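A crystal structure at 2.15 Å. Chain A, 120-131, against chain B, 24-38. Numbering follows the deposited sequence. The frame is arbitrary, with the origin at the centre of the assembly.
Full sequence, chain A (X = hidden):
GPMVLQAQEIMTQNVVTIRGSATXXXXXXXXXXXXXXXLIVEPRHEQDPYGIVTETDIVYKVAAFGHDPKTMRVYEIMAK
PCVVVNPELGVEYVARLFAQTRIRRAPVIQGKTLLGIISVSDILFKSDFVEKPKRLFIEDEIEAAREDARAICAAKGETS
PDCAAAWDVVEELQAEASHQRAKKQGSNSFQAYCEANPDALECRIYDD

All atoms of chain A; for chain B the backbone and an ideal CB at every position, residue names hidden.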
# COMPACT_ATOMS: atom_id res chain seq x y z
N VAL A 120 15.32 -7.30 -11.59
CA VAL A 120 15.90 -6.00 -11.35
C VAL A 120 17.41 -6.00 -11.44
O VAL A 120 17.96 -5.02 -11.96
CB VAL A 120 15.41 -5.35 -10.02
CG1 VAL A 120 13.97 -4.94 -10.21
CG2 VAL A 120 15.56 -6.26 -8.80
N SER A 121 18.05 -7.08 -10.99
CA SER A 121 19.50 -7.26 -11.09
C SER A 121 19.96 -7.35 -12.59
O SER A 121 20.93 -6.73 -12.98
CB SER A 121 19.95 -8.51 -10.34
OG SER A 121 19.44 -8.55 -9.02
N ASP A 122 19.23 -8.13 -13.40
CA ASP A 122 19.51 -8.21 -14.82
C ASP A 122 19.46 -6.83 -15.44
O ASP A 122 20.33 -6.49 -16.22
CB ASP A 122 18.57 -9.14 -15.55
CG ASP A 122 18.68 -10.56 -15.10
OD1 ASP A 122 19.80 -11.12 -14.99
OD2 ASP A 122 17.60 -11.13 -14.88
N ILE A 123 18.51 -6.01 -15.02
CA ILE A 123 18.45 -4.68 -15.53
C ILE A 123 19.64 -3.84 -15.03
O ILE A 123 20.30 -3.16 -15.84
CB ILE A 123 17.13 -3.97 -15.16
CG1 ILE A 123 15.96 -4.73 -15.79
CG2 ILE A 123 17.14 -2.54 -15.68
CD1 ILE A 123 14.59 -4.30 -15.34
N LEU A 124 19.91 -3.87 -13.73
CA LEU A 124 20.96 -3.05 -13.18
C LEU A 124 22.30 -3.37 -13.84
O LEU A 124 23.04 -2.46 -14.23
CB LEU A 124 21.09 -3.25 -11.68
CG LEU A 124 22.27 -2.58 -10.95
CD1 LEU A 124 22.23 -1.09 -11.19
CD2 LEU A 124 22.22 -2.84 -9.45
N PHE A 125 22.58 -4.66 -13.98
CA PHE A 125 23.86 -5.08 -14.47
C PHE A 125 24.02 -5.11 -15.98
O PHE A 125 25.12 -5.05 -16.45
CB PHE A 125 24.22 -6.46 -13.91
CG PHE A 125 24.22 -6.56 -12.42
CD1 PHE A 125 24.58 -5.48 -11.62
CD2 PHE A 125 23.93 -7.76 -11.83
CE1 PHE A 125 24.67 -5.61 -10.22
CE2 PHE A 125 23.98 -7.90 -10.46
CZ PHE A 125 24.34 -6.82 -9.65
N LYS A 126 22.95 -5.22 -16.75
CA LYS A 126 23.11 -5.44 -18.19
C LYS A 126 22.29 -4.52 -19.08
O LYS A 126 22.40 -4.59 -20.28
CB LYS A 126 22.78 -6.91 -18.51
CG LYS A 126 23.81 -7.92 -17.99
CD LYS A 126 23.35 -9.40 -18.07
CE LYS A 126 22.55 -9.79 -16.84
NZ LYS A 126 21.71 -10.99 -16.96
N SER A 127 21.44 -3.66 -18.53
CA SER A 127 20.71 -2.73 -19.37
C SER A 127 21.65 -1.59 -19.75
O SER A 127 22.63 -1.28 -19.03
CB SER A 127 19.49 -2.21 -18.62
OG SER A 127 18.79 -1.26 -19.35
N ASP A 128 21.32 -0.95 -20.86
CA ASP A 128 22.03 0.22 -21.39
C ASP A 128 21.41 1.56 -20.92
O ASP A 128 21.61 2.61 -21.55
CB ASP A 128 22.00 0.14 -22.92
CG ASP A 128 20.57 0.13 -23.51
OD1 ASP A 128 19.58 0.15 -22.72
OD2 ASP A 128 20.42 0.11 -24.75
N PHE A 129 20.66 1.52 -19.81
CA PHE A 129 19.95 2.68 -19.28
C PHE A 129 20.89 3.84 -18.90
O PHE A 129 20.46 4.99 -18.91
CB PHE A 129 18.99 2.30 -18.09
CG PHE A 129 19.68 2.05 -16.78
CD1 PHE A 129 20.34 0.86 -16.53
CD2 PHE A 129 19.70 3.03 -15.79
CE1 PHE A 129 20.98 0.61 -15.30
CE2 PHE A 129 20.33 2.78 -14.54
CZ PHE A 129 21.00 1.58 -14.32
N VAL A 130 22.16 3.57 -18.60
CA VAL A 130 23.10 4.67 -18.30
C VAL A 130 23.47 5.41 -19.61
O VAL A 130 23.40 6.63 -19.71
CB VAL A 130 24.36 4.18 -17.58
CG1 VAL A 130 25.33 5.33 -17.30
CG2 VAL A 130 23.99 3.48 -16.25
N GLU A 131 23.88 4.66 -20.60
CA GLU A 131 24.34 5.25 -21.86
C GLU A 131 23.14 5.71 -22.71
O GLU A 131 23.19 6.78 -23.29
CB GLU A 131 25.30 4.33 -22.62
CG GLU A 131 24.79 2.92 -22.95
CD GLU A 131 25.10 1.83 -21.86
OE1 GLU A 131 24.99 2.12 -20.61
OE2 GLU A 131 25.39 0.66 -22.28
N UNK B 24 24.12 8.83 -10.01
CA UNK B 24 23.54 7.51 -10.09
C UNK B 24 24.41 6.63 -11.03
O UNK B 24 24.62 5.44 -10.79
CB UNK B 24 22.09 7.59 -10.58
N UNK B 25 24.95 7.23 -12.10
CA UNK B 25 25.91 6.54 -12.96
C UNK B 25 27.12 5.98 -12.21
O UNK B 25 27.59 4.86 -12.52
CB UNK B 25 26.39 7.50 -14.05
N UNK B 26 27.66 6.75 -11.28
CA UNK B 26 28.79 6.29 -10.44
C UNK B 26 28.35 5.09 -9.64
O UNK B 26 29.05 4.09 -9.54
CB UNK B 26 29.29 7.40 -9.51
N UNK B 27 27.16 5.19 -9.05
CA UNK B 27 26.64 4.09 -8.23
C UNK B 27 26.51 2.85 -9.09
O UNK B 27 26.87 1.76 -8.65
CB UNK B 27 25.29 4.45 -7.60
N UNK B 28 26.02 3.03 -10.33
CA UNK B 28 25.76 1.90 -11.21
C UNK B 28 27.05 1.21 -11.58
O UNK B 28 27.11 -0.02 -11.59
CB UNK B 28 25.02 2.35 -12.47
N UNK B 29 28.08 1.99 -11.89
CA UNK B 29 29.34 1.44 -12.29
C UNK B 29 29.97 0.63 -11.15
O UNK B 29 30.53 -0.43 -11.36
CB UNK B 29 30.28 2.56 -12.74
N UNK B 30 29.91 1.20 -9.96
CA UNK B 30 30.38 0.51 -8.76
C UNK B 30 29.61 -0.80 -8.58
O UNK B 30 30.20 -1.86 -8.35
CB UNK B 30 30.22 1.40 -7.53
N UNK B 31 28.29 -0.74 -8.75
CA UNK B 31 27.46 -1.92 -8.53
C UNK B 31 27.73 -3.01 -9.53
O UNK B 31 27.74 -4.17 -9.17
CB UNK B 31 25.98 -1.54 -8.58
N UNK B 32 27.91 -2.65 -10.80
CA UNK B 32 28.25 -3.64 -11.82
C UNK B 32 29.63 -4.28 -11.61
O UNK B 32 29.80 -5.49 -11.75
CB UNK B 32 28.20 -2.99 -13.20
N UNK B 33 30.61 -3.46 -11.34
CA UNK B 33 31.96 -3.91 -11.10
C UNK B 33 32.06 -4.97 -9.99
O UNK B 33 32.81 -5.93 -10.11
CB UNK B 33 32.84 -2.71 -10.75
N UNK B 34 31.32 -4.80 -8.90
CA UNK B 34 31.35 -5.78 -7.83
C UNK B 34 30.06 -6.63 -7.68
O UNK B 34 29.93 -7.36 -6.72
CB UNK B 34 31.63 -5.05 -6.51
N UNK B 35 29.13 -6.56 -8.62
CA UNK B 35 27.86 -7.32 -8.52
C UNK B 35 27.12 -7.06 -7.18
O UNK B 35 26.76 -7.96 -6.45
CB UNK B 35 28.14 -8.82 -8.67
N UNK B 36 26.91 -5.79 -6.90
CA UNK B 36 26.26 -5.33 -5.66
C UNK B 36 24.85 -4.92 -5.94
O UNK B 36 24.60 -4.24 -6.91
CB UNK B 36 27.02 -4.17 -5.03
N UNK B 37 23.94 -5.35 -5.10
CA UNK B 37 22.56 -4.98 -5.23
C UNK B 37 22.13 -3.85 -4.27
O UNK B 37 20.96 -3.36 -4.37
CB UNK B 37 21.69 -6.22 -5.00
N UNK B 38 23.06 -3.43 -3.40
CA UNK B 38 22.85 -2.28 -2.52
C UNK B 38 24.18 -1.63 -2.20
O UNK B 38 25.17 -2.31 -2.08
CB UNK B 38 22.14 -2.70 -1.23

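Residues 120-126 of chain A form a helix; the axes of helix 120-126 and helix 24-34 of chain B pass 9.3 Å apart at their closest, crossing at -107°.

Position 24 has nothing of chain A within 5.5 Å of its CB and is weakly constrained; it is Val24(B). At position 25 the CB points sideways, 4.0 Å from CG1 of Val130(A), a methyl that favours something small and apolar, although a longer chain might turn aside. The residue is Ala25(B), whose CB keeps that 4.0 Å contact with Val130(A) CG1. Positions 26 and 27 meet no part of chain A, and the visible atoms hardly discriminate; they are Asp26(B) and Ala27(B).

Position 28 points toward chain A, its CB faced by Val130(A) CG2, Phe129(A) CZ and Leu124(A) CD1 at 4.1 to 4.6 Å. No polar partner is offered among these groups, so a compact aliphatic residue such as valine, isoleucine or alanine would suit. Val28(B), with chi1 in the t rotamer, places CG1 3.7 Å from Val130(A) CG2 and CG2 3.6 Å from Phe129(A) CZ; both methyls pack against Leu124(A) CD1, with CG2 4.1 Å from it.

Positions 29 and 30 lack chain A neighbours and could accept many residues; Lys29(B) and Leu30(B) occupy them. Position 31 points toward chain A again, its CB 4.1 Å from Leu124(A) CD2 and 4.6 Å from Phe125(A) CE1. A flexible apolar chain, methionine or leucine, fits such a surface. Met31(B) brings CE to 3.7 Å from Leu124(A) CD2, and its backbone O is 3.5 Å from Phe125(A) CE1.

At position 32 the CB points sideways, near the Phe125(A) ring and the carbonyl end of the chain A helix. Backbone oxygens there invite a long donor, lysine, arginine or glutamine. Lys32(B) passes its CE 3.3 Å from Phe125(A) O, and its NZ donates to a water (3.1 Å from NZ to the water O) that in turn donates to Leu124(A) O and Ser127(A) O, each 2.7 Å from the water O.

Positions 33 and 34 face no chain A atoms, and almost any side chain would be compatible with what is visible; they carry Glu33(B) and Lys34(B). Position 35 has positive phi (53°), which favours glycine or asparagine but admits others; its CB lies 4.4 Å from Phe125(A) CZ, so a chain able to cover the ring is also plausible. Lys35(B) does so, its CD lying over one face, 4.1 Å from the centroid of the Phe125(A) ring, in a CH-pi contact.

Position 36 points away, and the visible atoms leave the choice open; it is Leu36(B), whose backbone O meets the Phe125(A) ring edge, 3.6 Å from CE1. Position 37 sets its CB sideways, 5.2 Å from Ser121(A) OG, a distance that suits a longer polar chain. Arg37(B) donates from NE to Ser121(A) OG (2.9 Å), with Phe125(A) CE2 over one guanidinium face. Position 38, extended and without contacts, is equally open; it is Gly38(B).

Chain B 24-38: VADAVKLMKEKKLRG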
# COMPACT_ATOMS: atom_id res chain seq x y z
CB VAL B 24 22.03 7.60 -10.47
CG1 VAL B 24 21.39 6.24 -10.79
CG2 VAL B 24 21.25 8.33 -9.39
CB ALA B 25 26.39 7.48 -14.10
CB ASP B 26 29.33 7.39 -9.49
CG ASP B 26 30.16 8.48 -10.21
OD1 ASP B 26 30.57 8.29 -11.38
OD2 ASP B 26 30.42 9.54 -9.57
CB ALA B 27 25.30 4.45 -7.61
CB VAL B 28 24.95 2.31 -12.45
CG1 VAL B 28 24.88 1.19 -13.46
CG2 VAL B 28 23.54 2.67 -12.02
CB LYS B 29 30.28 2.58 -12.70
CG LYS B 29 31.75 2.16 -12.80
CD LYS B 29 32.55 3.03 -13.76
CE LYS B 29 32.42 4.50 -13.37
NZ LYS B 29 33.52 5.30 -13.98
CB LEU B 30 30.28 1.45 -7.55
CG LEU B 30 31.02 1.07 -6.27
CD1 LEU B 30 32.54 0.99 -6.45
CD2 LEU B 30 30.69 2.06 -5.14
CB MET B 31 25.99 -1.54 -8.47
CG MET B 31 25.67 -0.74 -7.21
SD MET B 31 24.16 0.18 -7.34
CE MET B 31 23.04 -0.85 -6.39
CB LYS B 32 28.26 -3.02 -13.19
CG LYS B 32 26.91 -2.54 -13.62
CD LYS B 32 27.03 -1.82 -14.95
CE LYS B 32 27.49 -2.79 -16.03
NZ LYS B 32 27.01 -2.27 -17.32
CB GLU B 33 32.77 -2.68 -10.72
CG GLU B 33 34.23 -2.87 -10.32
CD GLU B 33 34.81 -1.57 -9.79
OE1 GLU B 33 34.46 -0.49 -10.38
OE2 GLU B 33 35.57 -1.63 -8.78
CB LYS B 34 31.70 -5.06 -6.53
CG LYS B 34 33.01 -4.26 -6.59
CD LYS B 34 33.53 -3.96 -5.19
CE LYS B 34 34.77 -3.05 -5.18
NZ LYS B 34 34.38 -1.63 -4.94
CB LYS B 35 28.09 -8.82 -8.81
CG LYS B 35 28.72 -9.11 -10.18
CD LYS B 35 28.00 -8.39 -11.32
CE LYS B 35 28.67 -8.52 -12.68
NZ LYS B 35 28.29 -9.83 -13.26
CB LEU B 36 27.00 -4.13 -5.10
CG LEU B 36 28.50 -4.46 -4.89
CD1 LEU B 36 29.27 -3.19 -4.57
CD2 LEU B 36 28.69 -5.49 -3.81
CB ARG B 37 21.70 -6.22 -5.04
CG ARG B 37 21.91 -7.18 -6.20
CD ARG B 37 21.13 -8.46 -6.00
NE ARG B 37 21.41 -9.41 -7.07
CZ ARG B 37 22.57 -10.07 -7.21
NH1 ARG B 37 23.55 -9.93 -6.33
NH2 ARG B 37 22.74 -10.90 -8.23
O HOH W 1 23.95 -1.87 -16.73
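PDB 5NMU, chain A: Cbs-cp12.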